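Local coordinates for protein tapirin (PDB 6N2C) that is a cellulose-binding protein whose beta-helical C-terminal domain, which holds a zinc ion, probably helps a thermophilic bacterium adhere to plant biomass, at residues Ile194-Asn199 with Leu541-Gly546; Asn497-Lys502 with Val512-Ile517; Asn501-Asn506 with Pro526-Leu531. All blocks are in the same frame, centred on the assembly; numbering follows the deposited sequence. Where two conformers were deposited one is given.

All three contacts lie on the same side of the chain's centre and show how rungs added late in the sequence extend a beta-helix. Contact 1 joins the early strand 194-195 to strand 541-543, and the loop it closes contains contacts 2 and 3. Those two share N501 and K502, with centres about 9 Å apart, and V512 N probably bonds to N503 OD1 (3.1 Å) between them. Contact 1 touches contact 3 at P526, while its nearest atoms lie about 7 Å from contact 2. Contact 3 supplies H530 to the zinc site; the side chains of I514 and F543 are about 10 Å and 12 Å from the metal.

Contact 1: Ile194-Asn199 with Leu541-Gly546; sequences IIFNNN and LQFNGG
F196 and F543 share one first torsion, CG beside the backbone N and anti to the carbonyl carbon (chi1 -72° and -66°); this sets both CG atoms alike, and the rings lie side by side, pointing the same way. Their planes are 17° apart, but they are slid so far that they barely overlap, and F196 CE1 meets F543 CE1 at 3.6 Å. I194 CG2 lies over one face of the F196 ring, toward its rim, and also meets L541 CD2 in the conformer given. I195 O lies in the plane of the F543 ring, at its edge, while accepting the bond from F543 N (3.0 Å). The other strand bond, I195 N to L541 O (2.8 Å), completes a parallel pairing. On the face opposite I194 and L541, the chain of Q542 bends at its second torsion, and NE2 lies 3.8 Å from I195 CG2. Beyond the strands N197 takes over: its ND2 donates to F543 O at 2.9 Å, and its OD1 accepts from N198 N at 2.9 Å on an in-plane lone pair. An alanine at N197 would probably leave F543 O and N198 N without these partners and the turn less firmly joined to its neighbour. The N197 bonds are this turn's own detail; parallel pairing with like side chains stacked from rung to rung is the feature of the parallel beta-helix, here between rungs far apart in sequence.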
loop_
_atom_site.group_PDB
_atom_site.type_symbol
_atom_site.label_atom_id
_atom_site.label_comp_id
_atom_site.label_asym_id
_atom_site.label_seq_id
_atom_site.Cartn_x
_atom_site.Cartn_y
_atom_site.Cartn_z
ATOM N N ILE A 194 -0.565 -15.436 -3.490
ATOM C CA ILE A 194 -1.199 -15.179 -4.752
ATOM C C ILE A 194 -0.122 -14.807 -5.760
ATOM O O ILE A 194 0.525 -13.819 -5.591
ATOM C CB ILE A 194 -2.276 -14.139 -4.762
ATOM C CG1 ILE A 194 -3.396 -14.538 -3.785
ATOM C CG2 ILE A 194 -2.900 -14.042 -6.137
ATOM C CD1 ILE A 194 -4.500 -13.471 -3.706
ATOM N N ILE A 195 0.092 -15.706 -6.713
ATOM C CA ILE A 195 1.126 -15.553 -7.721
ATOM C C ILE A 195 0.574 -15.299 -9.058
ATOM O O ILE A 195 0.080 -16.229 -9.699
ATOM C CB ILE A 195 2.147 -16.712 -7.713
ATOM C CG1 ILE A 195 2.572 -17.026 -6.272
ATOM C CG2 ILE A 195 3.340 -16.344 -8.606
ATOM C CD1 ILE A 195 3.184 -18.359 -6.089
ATOM N N PHE A 196 0.652 -14.042 -9.510
ATOM C CA PHE A 196 0.100 -13.651 -10.774
ATOM C C PHE A 196 1.139 -14.006 -11.892
ATOM O O PHE A 196 2.040 -14.767 -11.677
ATOM C CB PHE A 196 -0.304 -12.198 -10.785
ATOM C CG PHE A 196 -1.552 -11.900 -9.953
ATOM C CD1 PHE A 196 -2.806 -12.385 -10.354
ATOM C CD2 PHE A 196 -1.505 -11.113 -8.845
ATOM C CE1 PHE A 196 -3.953 -12.096 -9.657
ATOM C CE2 PHE A 196 -2.697 -10.853 -8.125
ATOM C CZ PHE A 196 -3.897 -11.367 -8.525
ATOM N N ASN A 197 0.840 -13.624 -13.085
ATOM C CA ASN A 197 1.690 -13.905 -14.243
ATOM C C ASN A 197 1.595 -12.692 -15.088
ATOM O O ASN A 197 0.840 -11.747 -14.764
ATOM C CB ASN A 197 1.225 -15.147 -14.949
ATOM C CG ASN A 197 2.385 -15.957 -15.506
ATOM O OD1 ASN A 197 3.302 -15.359 -16.073
ATOM N ND2 ASN A 197 2.369 -17.316 -15.320
ATOM N N ASN A 198 2.320 -12.686 -16.194
ATOM C CA ASN A 198 2.403 -11.464 -16.969
ATOM C C ASN A 198 1.065 -11.107 -17.625
ATOM O O ASN A 198 0.313 -11.983 -18.063
ATOM C CB ASN A 198 3.449 -11.573 -18.111
ATOM C CG ASN A 198 4.809 -12.018 -17.629
ATOM O OD1 ASN A 198 5.115 -13.184 -17.658
ATOM N ND2 ASN A 198 5.646 -11.045 -17.151
ATOM N N ASN A 199 0.819 -9.806 -17.739
ATOM C CA ASN A 199 -0.363 -9.251 -18.409
ATOM C C ASN A 199 -1.715 -9.788 -17.880
ATOM O O ASN A 199 -2.562 -10.234 -18.662
ATOM C CB ASN A 199 -0.214 -9.463 -19.892
ATOM C CG ASN A 199 1.119 -8.931 -20.353
ATOM O OD1 ASN A 199 1.428 -7.758 -20.081
ATOM N ND2 ASN A 199 1.903 -9.744 -20.999
ATOM N N LEU A 541 -2.773 -19.509 -4.739
ATOM C CA LEU A 541 -3.405 -19.254 -5.984
ATOM C C LEU A 541 -2.371 -18.849 -7.034
ATOM O O LEU A 541 -1.779 -17.731 -6.985
ATOM C CB LEU A 541 -4.453 -18.154 -5.805
ATOM C CG LEU A 541 -5.087 -17.660 -7.053
ATOM C CD1 LEU A 541 -5.818 -18.754 -7.827
ATOM C CD2 LEU A 541 -6.048 -16.569 -6.681
ATOM N N GLN A 542 -2.190 -19.730 -8.011
ATOM C CA GLN A 542 -1.057 -19.551 -8.989
ATOM C C GLN A 542 -1.609 -19.544 -10.324
ATOM O O GLN A 542 -2.335 -20.493 -10.696
ATOM C CB GLN A 542 -0.059 -20.677 -8.807
ATOM C CG GLN A 542 1.046 -20.739 -9.826
ATOM C CD GLN A 542 2.431 -20.796 -9.202
ATOM O OE1 GLN A 542 2.672 -21.554 -8.219
ATOM N NE2 GLN A 542 3.342 -19.952 -9.732
ATOM N N PHE A 543 -1.308 -18.499 -11.074
ATOM C CA PHE A 543 -1.712 -18.400 -12.448
ATOM C C PHE A 543 -0.563 -18.936 -13.295
ATOM O O PHE A 543 0.526 -18.359 -13.272
ATOM C CB PHE A 543 -2.068 -16.973 -12.821
ATOM C CG PHE A 543 -3.304 -16.508 -12.071
ATOM C CD1 PHE A 543 -3.233 -16.014 -10.752
ATOM C CD2 PHE A 543 -4.546 -16.662 -12.646
ATOM C CE1 PHE A 543 -4.364 -15.610 -10.049
ATOM C CE2 PHE A 543 -5.687 -16.286 -11.929
ATOM C CZ PHE A 543 -5.616 -15.766 -10.620
ATOM N N ASN A 544 -0.828 -20.036 -13.997
ATOM C CA ASN A 544 0.235 -20.760 -14.763
ATOM C C ASN A 544 0.438 -20.133 -16.130
ATOM O O ASN A 544 1.399 -20.477 -16.831
ATOM C CB ASN A 544 -0.032 -22.248 -14.794
ATOM C CG ASN A 544 0.282 -22.946 -13.438
ATOM O OD1 ASN A 544 -0.325 -23.980 -13.055
ATOM N ND2 ASN A 544 1.277 -22.439 -12.754
ATOM N N GLY A 545 -0.447 -19.197 -16.466
ATOM C CA GLY A 545 -0.414 -18.400 -17.661
ATOM C C GLY A 545 -0.656 -16.943 -17.426
ATOM O O GLY A 545 -1.160 -16.532 -16.360
ATOM N N GLY A 546 -0.284 -16.128 -18.425
ATOM C CA GLY A 546 -0.672 -14.712 -18.411
ATOM C C GLY A 546 -1.753 -14.391 -19.418
ATOM O O GLY A 546 -2.421 -15.293 -19.904
#

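Contact 2: Asn497-Lys502 with Val512-Ile517; sequences NEIFNK and VQIFVI
Of the two rings here, F500 is the one that reaches across, its CE1 4.3 Å from I514 CG2; I522, V524, P525 and L535 also pack about it. The F515 ring, by contrast, starts away from the helix, with Q513 OE1 in plane at its edge and V534 and P556 as further neighbours. I499 and I514 carry the centre of the contact. I499 CG1 stands anti to the backbone N (chi1 -169°), directed at the strand, where it meets I514 CD1 at 3.9 Å, the two side chains approaching tip to tip. The same I514 methyl lies 3.7 Å from I499 O, an oxygen that also accepts a hydrogen bond from K502 N. The branch methyl I499 CG2, left in the crowded position, passes V516 CG2 at 4.0 Å, the two side chains running in opposite directions. Farther along, V512 CG2 rests 3.8 Å from K502 O. No hydrogen bond crosses between the segments, and apolar contact carries the join. Y484 and L486 flank I499 from the outermost strand 483-488. A short helix linking two adjacent parallel strands and laying its apolar side against I514, V516, I522 and L535 is consistent with a cap over the hydrophobic interior at one end of a beta-helix.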
loop_
_atom_site.group_PDB
_atom_site.type_symbol
_atom_site.label_atom_id
_atom_site.label_comp_id
_atom_site.label_asym_id
_atom_site.label_seq_id
_atom_site.Cartn_x
_atom_site.Cartn_y
_atom_site.Cartn_z
ATOM N N ASN A 497 -8.762 -28.771 -12.589
ATOM C CA ASN A 497 -8.620 -28.721 -14.075
ATOM C C ASN A 497 -9.986 -28.981 -14.806
ATOM O O ASN A 497 -10.309 -28.395 -15.844
ATOM C CB ASN A 497 -7.561 -29.702 -14.583
ATOM C CG ASN A 497 -6.153 -29.106 -14.455
ATOM O OD1 ASN A 497 -5.899 -27.943 -14.820
ATOM N ND2 ASN A 497 -5.244 -29.887 -13.912
ATOM N N GLU A 498 -10.749 -29.851 -14.211
ATOM C CA GLU A 498 -12.044 -30.238 -14.763
ATOM C C GLU A 498 -13.021 -29.037 -14.844
ATOM O O GLU A 498 -13.677 -28.859 -15.864
ATOM C CB GLU A 498 -12.628 -31.335 -13.883
ATOM C CG GLU A 498 -13.838 -32.023 -14.468
ATOM C CD GLU A 498 -14.515 -32.996 -13.497
ATOM O OE1 GLU A 498 -15.395 -33.749 -14.002
ATOM O OE2 GLU A 498 -14.196 -33.003 -12.263
ATOM N N ILE A 499 -13.080 -28.219 -13.784
ATOM C CA ILE A 499 -13.951 -27.035 -13.855
ATOM C C ILE A 499 -13.438 -26.012 -14.797
ATOM O O ILE A 499 -14.197 -25.370 -15.586
ATOM C CB ILE A 499 -14.309 -26.492 -12.451
ATOM C CG1 ILE A 499 -15.415 -25.440 -12.566
ATOM C CG2 ILE A 499 -13.124 -25.942 -11.704
ATOM C CD1 ILE A 499 -16.091 -25.091 -11.260
ATOM N N PHE A 500 -12.113 -25.784 -14.814
ATOM C CA PHE A 500 -11.625 -24.828 -15.764
ATOM C C PHE A 500 -11.853 -25.234 -17.220
ATOM O O PHE A 500 -12.064 -24.363 -18.084
ATOM C CB PHE A 500 -10.122 -24.463 -15.549
ATOM C CG PHE A 500 -9.889 -23.582 -14.358
ATOM C CD1 PHE A 500 -10.367 -22.310 -14.376
ATOM C CD2 PHE A 500 -9.191 -23.991 -13.254
ATOM C CE1 PHE A 500 -10.176 -21.469 -13.288
ATOM C CE2 PHE A 500 -8.991 -23.118 -12.168
ATOM C CZ PHE A 500 -9.543 -21.862 -12.199
ATOM N N ASN A 501 -11.809 -26.513 -17.496
ATOM C CA ASN A 501 -12.095 -26.960 -18.869
ATOM C C ASN A 501 -13.582 -26.788 -19.288
ATOM O O ASN A 501 -13.905 -26.976 -20.446
ATOM C CB ASN A 501 -11.594 -28.384 -19.067
ATOM C CG ASN A 501 -10.112 -28.426 -19.383
ATOM O OD1 ASN A 501 -9.331 -29.037 -18.666
ATOM N ND2 ASN A 501 -9.714 -27.765 -20.459
ATOM N N LYS A 502 -14.462 -26.409 -18.359
ATOM C CA LYS A 502 -15.832 -25.979 -18.716
ATOM C C LYS A 502 -15.855 -24.617 -19.353
ATOM O O LYS A 502 -16.905 -24.200 -19.872
ATOM C CB LYS A 502 -16.778 -25.970 -17.498
ATOM C CG LYS A 502 -16.997 -27.285 -16.791
ATOM C CD LYS A 502 -17.612 -28.363 -17.644
ATOM C CE LYS A 502 -17.533 -29.692 -16.898
ATOM N NZ LYS A 502 -18.187 -29.622 -15.558
ATOM N N VAL A 512 -18.684 -19.034 -19.320
ATOM C CA VAL A 512 -19.465 -19.215 -18.138
ATOM C C VAL A 512 -18.663 -18.835 -16.919
ATOM O O VAL A 512 -17.425 -18.953 -16.883
ATOM C CB VAL A 512 -19.958 -20.650 -17.991
ATOM C CG1 VAL A 512 -20.756 -21.030 -19.253
ATOM C CG2 VAL A 512 -18.852 -21.660 -17.766
ATOM N N GLN A 513 -19.386 -18.479 -15.906
ATOM C CA GLN A 513 -18.771 -18.099 -14.664
ATOM C C GLN A 513 -18.258 -19.288 -13.940
ATOM O O GLN A 513 -18.805 -20.357 -14.025
ATOM C CB GLN A 513 -19.708 -17.279 -13.812
ATOM C CG GLN A 513 -20.379 -16.037 -14.469
ATOM C CD GLN A 513 -21.538 -15.424 -13.751
ATOM O OE1 GLN A 513 -22.054 -16.011 -12.775
ATOM N NE2 GLN A 513 -22.040 -14.272 -14.253
ATOM N N ILE A 514 -17.198 -19.048 -13.141
ATOM C CA ILE A 514 -16.493 -20.116 -12.452
ATOM C C ILE A 514 -16.337 -19.715 -11.003
ATOM O O ILE A 514 -15.785 -18.665 -10.726
ATOM C CB ILE A 514 -15.121 -20.395 -13.095
ATOM C CG1 ILE A 514 -15.219 -20.889 -14.553
ATOM C CG2 ILE A 514 -14.317 -21.379 -12.273
ATOM C CD1 ILE A 514 -15.827 -22.217 -14.645
ATOM N N PHE A 515 -16.774 -20.586 -10.089
ATOM C CA PHE A 515 -16.642 -20.315 -8.658
ATOM C C PHE A 515 -15.958 -21.515 -8.002
ATOM O O PHE A 515 -16.519 -22.623 -7.993
ATOM C CB PHE A 515 -18.043 -20.067 -8.049
ATOM C CG PHE A 515 -18.734 -18.943 -8.674
ATOM C CD1 PHE A 515 -18.520 -17.641 -8.292
ATOM C CD2 PHE A 515 -19.604 -19.182 -9.774
ATOM C CE1 PHE A 515 -19.167 -16.577 -8.909
ATOM C CE2 PHE A 515 -20.195 -18.132 -10.391
ATOM C CZ PHE A 515 -20.029 -16.867 -9.959
ATOM N N VAL A 516 -14.770 -21.278 -7.456
ATOM C CA VAL A 516 -13.954 -22.315 -6.804
ATOM C C VAL A 516 -13.659 -21.975 -5.374
ATOM O O VAL A 516 -13.148 -20.891 -5.071
ATOM C CB VAL A 516 -12.675 -22.593 -7.605
ATOM C CG1 VAL A 516 -11.906 -23.720 -6.943
ATOM C CG2 VAL A 516 -12.972 -22.970 -9.004
ATOM N N ILE A 517 -14.004 -22.884 -4.444
ATOM C CA ILE A 517 -13.705 -22.723 -3.053
ATOM C C ILE A 517 -13.038 -24.015 -2.592
ATOM O O ILE A 517 -13.735 -25.065 -2.608
ATOM C CB ILE A 517 -14.931 -22.448 -2.208
ATOM C CG1 ILE A 517 -15.688 -21.176 -2.694
ATOM C CG2 ILE A 517 -14.488 -22.230 -0.737
ATOM C CD1 ILE A 517 -16.744 -21.502 -3.750
#

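Contact 3: Asn501-Asn506 with Pro526-Leu531; sequences NKNKPN and PDQNHL. With ZN (zinc ion), chain C.
P505 and D527 make the tight part of this contact: the proline ring lies against the backbone carbonyl, its CB 3.2 Å and its CG 3.3 Å from D527 O. Beside it, Q528 starts away from the loop but bends at its second torsion (chi2 -70°), and its amide lies back against N503. There NE2 gives a weak hydrogen bond to N503 O (3.3 Å), and OE1 lies 4.0 Å from N503 CB. N503 OD1 in turn accepts from V512 N, so the buried loop residue has a bond at its side chain and a weak one at its carbonyl. The watery side is looser. N529 ND2 reaches P505 O only weakly, at 3.4 Å, and a water sits 2.6 Å from N529 OD1, with a weak, long approach to the same proline oxygen. H530 scarcely meets the loop and directs its ring elsewhere: NE2 binds the zinc ion at 1.9 Å, and D532 and E551 are its other protein ligands. L531, in the conformer given, packs on F500 of helix 494-500 and I514 of strand 513-518, while backbone bonds tie N529 to N549, and L531 to N549 and E551, of strand 548-552, the neighbouring rung.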
loop_
_atom_site.group_PDB
_atom_site.type_symbol
_atom_site.label_atom_id
_atom_site.label_comp_id
_atom_site.label_asym_id
_atom_site.label_seq_id
_atom_site.Cartn_x
_atom_site.Cartn_y
_atom_site.Cartn_z
ATOM N N ASN A 501 -11.809 -26.513 -17.496
ATOM C CA ASN A 501 -12.095 -26.960 -18.869
ATOM C C ASN A 501 -13.582 -26.788 -19.288
ATOM O O ASN A 501 -13.905 -26.976 -20.446
ATOM C CB ASN A 501 -11.594 -28.384 -19.067
ATOM C CG ASN A 501 -10.112 -28.426 -19.383
ATOM O OD1 ASN A 501 -9.331 -29.037 -18.666
ATOM N ND2 ASN A 501 -9.714 -27.765 -20.459
ATOM N N LYS A 502 -14.462 -26.409 -18.359
ATOM C CA LYS A 502 -15.832 -25.979 -18.716
ATOM C C LYS A 502 -15.855 -24.617 -19.353
ATOM O O LYS A 502 -16.905 -24.200 -19.872
ATOM C CB LYS A 502 -16.778 -25.970 -17.498
ATOM C CG LYS A 502 -16.997 -27.285 -16.791
ATOM C CD LYS A 502 -17.612 -28.363 -17.644
ATOM C CE LYS A 502 -17.533 -29.692 -16.898
ATOM N NZ LYS A 502 -18.187 -29.622 -15.558
ATOM N N ASN A 503 -14.706 -23.919 -19.365
ATOM C CA ASN A 503 -14.548 -22.706 -20.133
ATOM C C ASN A 503 -13.612 -22.704 -21.313
ATOM O O ASN A 503 -12.410 -22.517 -21.120
ATOM C CB ASN A 503 -14.081 -21.646 -19.141
ATOM C CG ASN A 503 -15.004 -20.516 -19.110
ATOM O OD1 ASN A 503 -16.046 -20.536 -19.755
ATOM N ND2 ASN A 503 -14.679 -19.572 -18.344
ATOM N N LYS A 504 -14.140 -22.876 -22.529
ATOM C CA LYS A 504 -13.328 -22.841 -23.764
ATOM C C LYS A 504 -12.826 -21.404 -24.039
ATOM O O LYS A 504 -13.641 -20.508 -24.221
ATOM C CB LYS A 504 -14.108 -23.385 -24.976
ATOM N N PRO A 505 -11.480 -21.181 -24.042
ATOM C CA PRO A 505 -10.920 -19.831 -24.283
ATOM C C PRO A 505 -11.017 -19.384 -25.721
ATOM O O PRO A 505 -10.913 -18.203 -26.014
ATOM C CB PRO A 505 -9.449 -19.972 -23.866
ATOM C CG PRO A 505 -9.133 -21.401 -24.052
ATOM C CD PRO A 505 -10.404 -22.155 -23.741
ATOM N N ASN A 506 -11.195 -20.350 -26.608
ATOM C CA ASN A 506 -11.356 -20.126 -28.039
ATOM C C ASN A 506 -12.796 -19.622 -28.375
ATOM O O ASN A 506 -13.040 -19.181 -29.500
ATOM C CB ASN A 506 -10.951 -21.455 -28.753
ATOM C CG ASN A 506 -11.443 -21.564 -30.185
ATOM O OD1 ASN A 506 -11.118 -20.724 -31.029
ATOM N ND2 ASN A 506 -12.208 -22.628 -30.476
ATOM N N PRO A 526 -2.736 -22.383 -18.081
ATOM C CA PRO A 526 -2.301 -21.283 -18.961
ATOM C C PRO A 526 -3.129 -20.913 -20.162
ATOM O O PRO A 526 -2.965 -19.825 -20.691
ATOM C CB PRO A 526 -0.935 -21.758 -19.450
ATOM C CG PRO A 526 -1.019 -23.212 -19.404
ATOM C CD PRO A 526 -1.890 -23.587 -18.224
ATOM N N ASP A 527 -4.054 -21.772 -20.584
ATOM C CA ASP A 527 -4.879 -21.382 -21.733
ATOM C C ASP A 527 -6.083 -20.508 -21.358
ATOM O O ASP A 527 -6.745 -19.968 -22.243
ATOM C CB ASP A 527 -5.348 -22.627 -22.515
ATOM C CG ASP A 527 -6.164 -23.613 -21.695
ATOM O OD1 ASP A 527 -6.175 -23.639 -20.417
ATOM O OD2 ASP A 527 -6.845 -24.443 -22.346
ATOM N N GLN A 528 -6.368 -20.345 -20.063
ATOM C CA GLN A 528 -7.477 -19.399 -19.665
ATOM C C GLN A 528 -7.147 -17.959 -19.969
ATOM O O GLN A 528 -6.011 -17.478 -19.675
ATOM C CB GLN A 528 -7.759 -19.570 -18.143
ATOM C CG GLN A 528 -8.259 -20.964 -17.762
ATOM C CD GLN A 528 -9.662 -21.203 -18.270
ATOM O OE1 GLN A 528 -10.502 -20.301 -18.127
ATOM N NE2 GLN A 528 -9.914 -22.361 -18.962
ATOM N N ASN A 529 -8.075 -17.244 -20.604
ATOM C CA ASN A 529 -7.906 -15.852 -20.858
ATOM C C ASN A 529 -9.000 -14.935 -20.312
ATOM O O ASN A 529 -8.842 -13.724 -20.332
ATOM C CB ASN A 529 -7.725 -15.626 -22.335
ATOM C CG ASN A 529 -8.979 -15.946 -23.142
ATOM O OD1 ASN A 529 -10.068 -16.155 -22.621
ATOM N ND2 ASN A 529 -8.803 -16.024 -24.431
ATOM N N HIS A 530 -10.122 -15.500 -19.836
ATOM C CA HIS A 530 -11.176 -14.670 -19.298
ATOM C C HIS A 530 -11.885 -15.484 -18.227
ATOM O O HIS A 530 -12.463 -16.526 -18.515
ATOM C CB HIS A 530 -12.177 -14.292 -20.412
ATOM C CG HIS A 530 -13.332 -13.425 -19.946
ATOM N ND1 HIS A 530 -14.549 -13.391 -20.598
ATOM C CD2 HIS A 530 -13.452 -12.589 -18.896
ATOM C CE1 HIS A 530 -15.366 -12.579 -19.935
ATOM N NE2 HIS A 530 -14.712 -12.065 -18.898
ATOM N N LEU A 531 -11.852 -14.983 -17.009
ATOM C CA LEU A 531 -12.539 -15.628 -15.890
ATOM C C LEU A 531 -13.388 -14.637 -15.115
ATOM O O LEU A 531 -12.860 -13.654 -14.539
ATOM C CB LEU A 531 -11.519 -16.282 -14.936
ATOM C CG LEU A 531 -10.889 -17.587 -15.369
ATOM C CD1 LEU A 531 -9.614 -17.871 -14.561
ATOM C CD2 LEU A 531 -11.897 -18.722 -15.162
HETATM ZN ZN ZN C . -15.364 -10.931 -17.484
HETATM O O HOH W 1 -12.320 -15.917 -23.910
HETATM O O HOH W 2 -11.153 -15.862 -26.924
#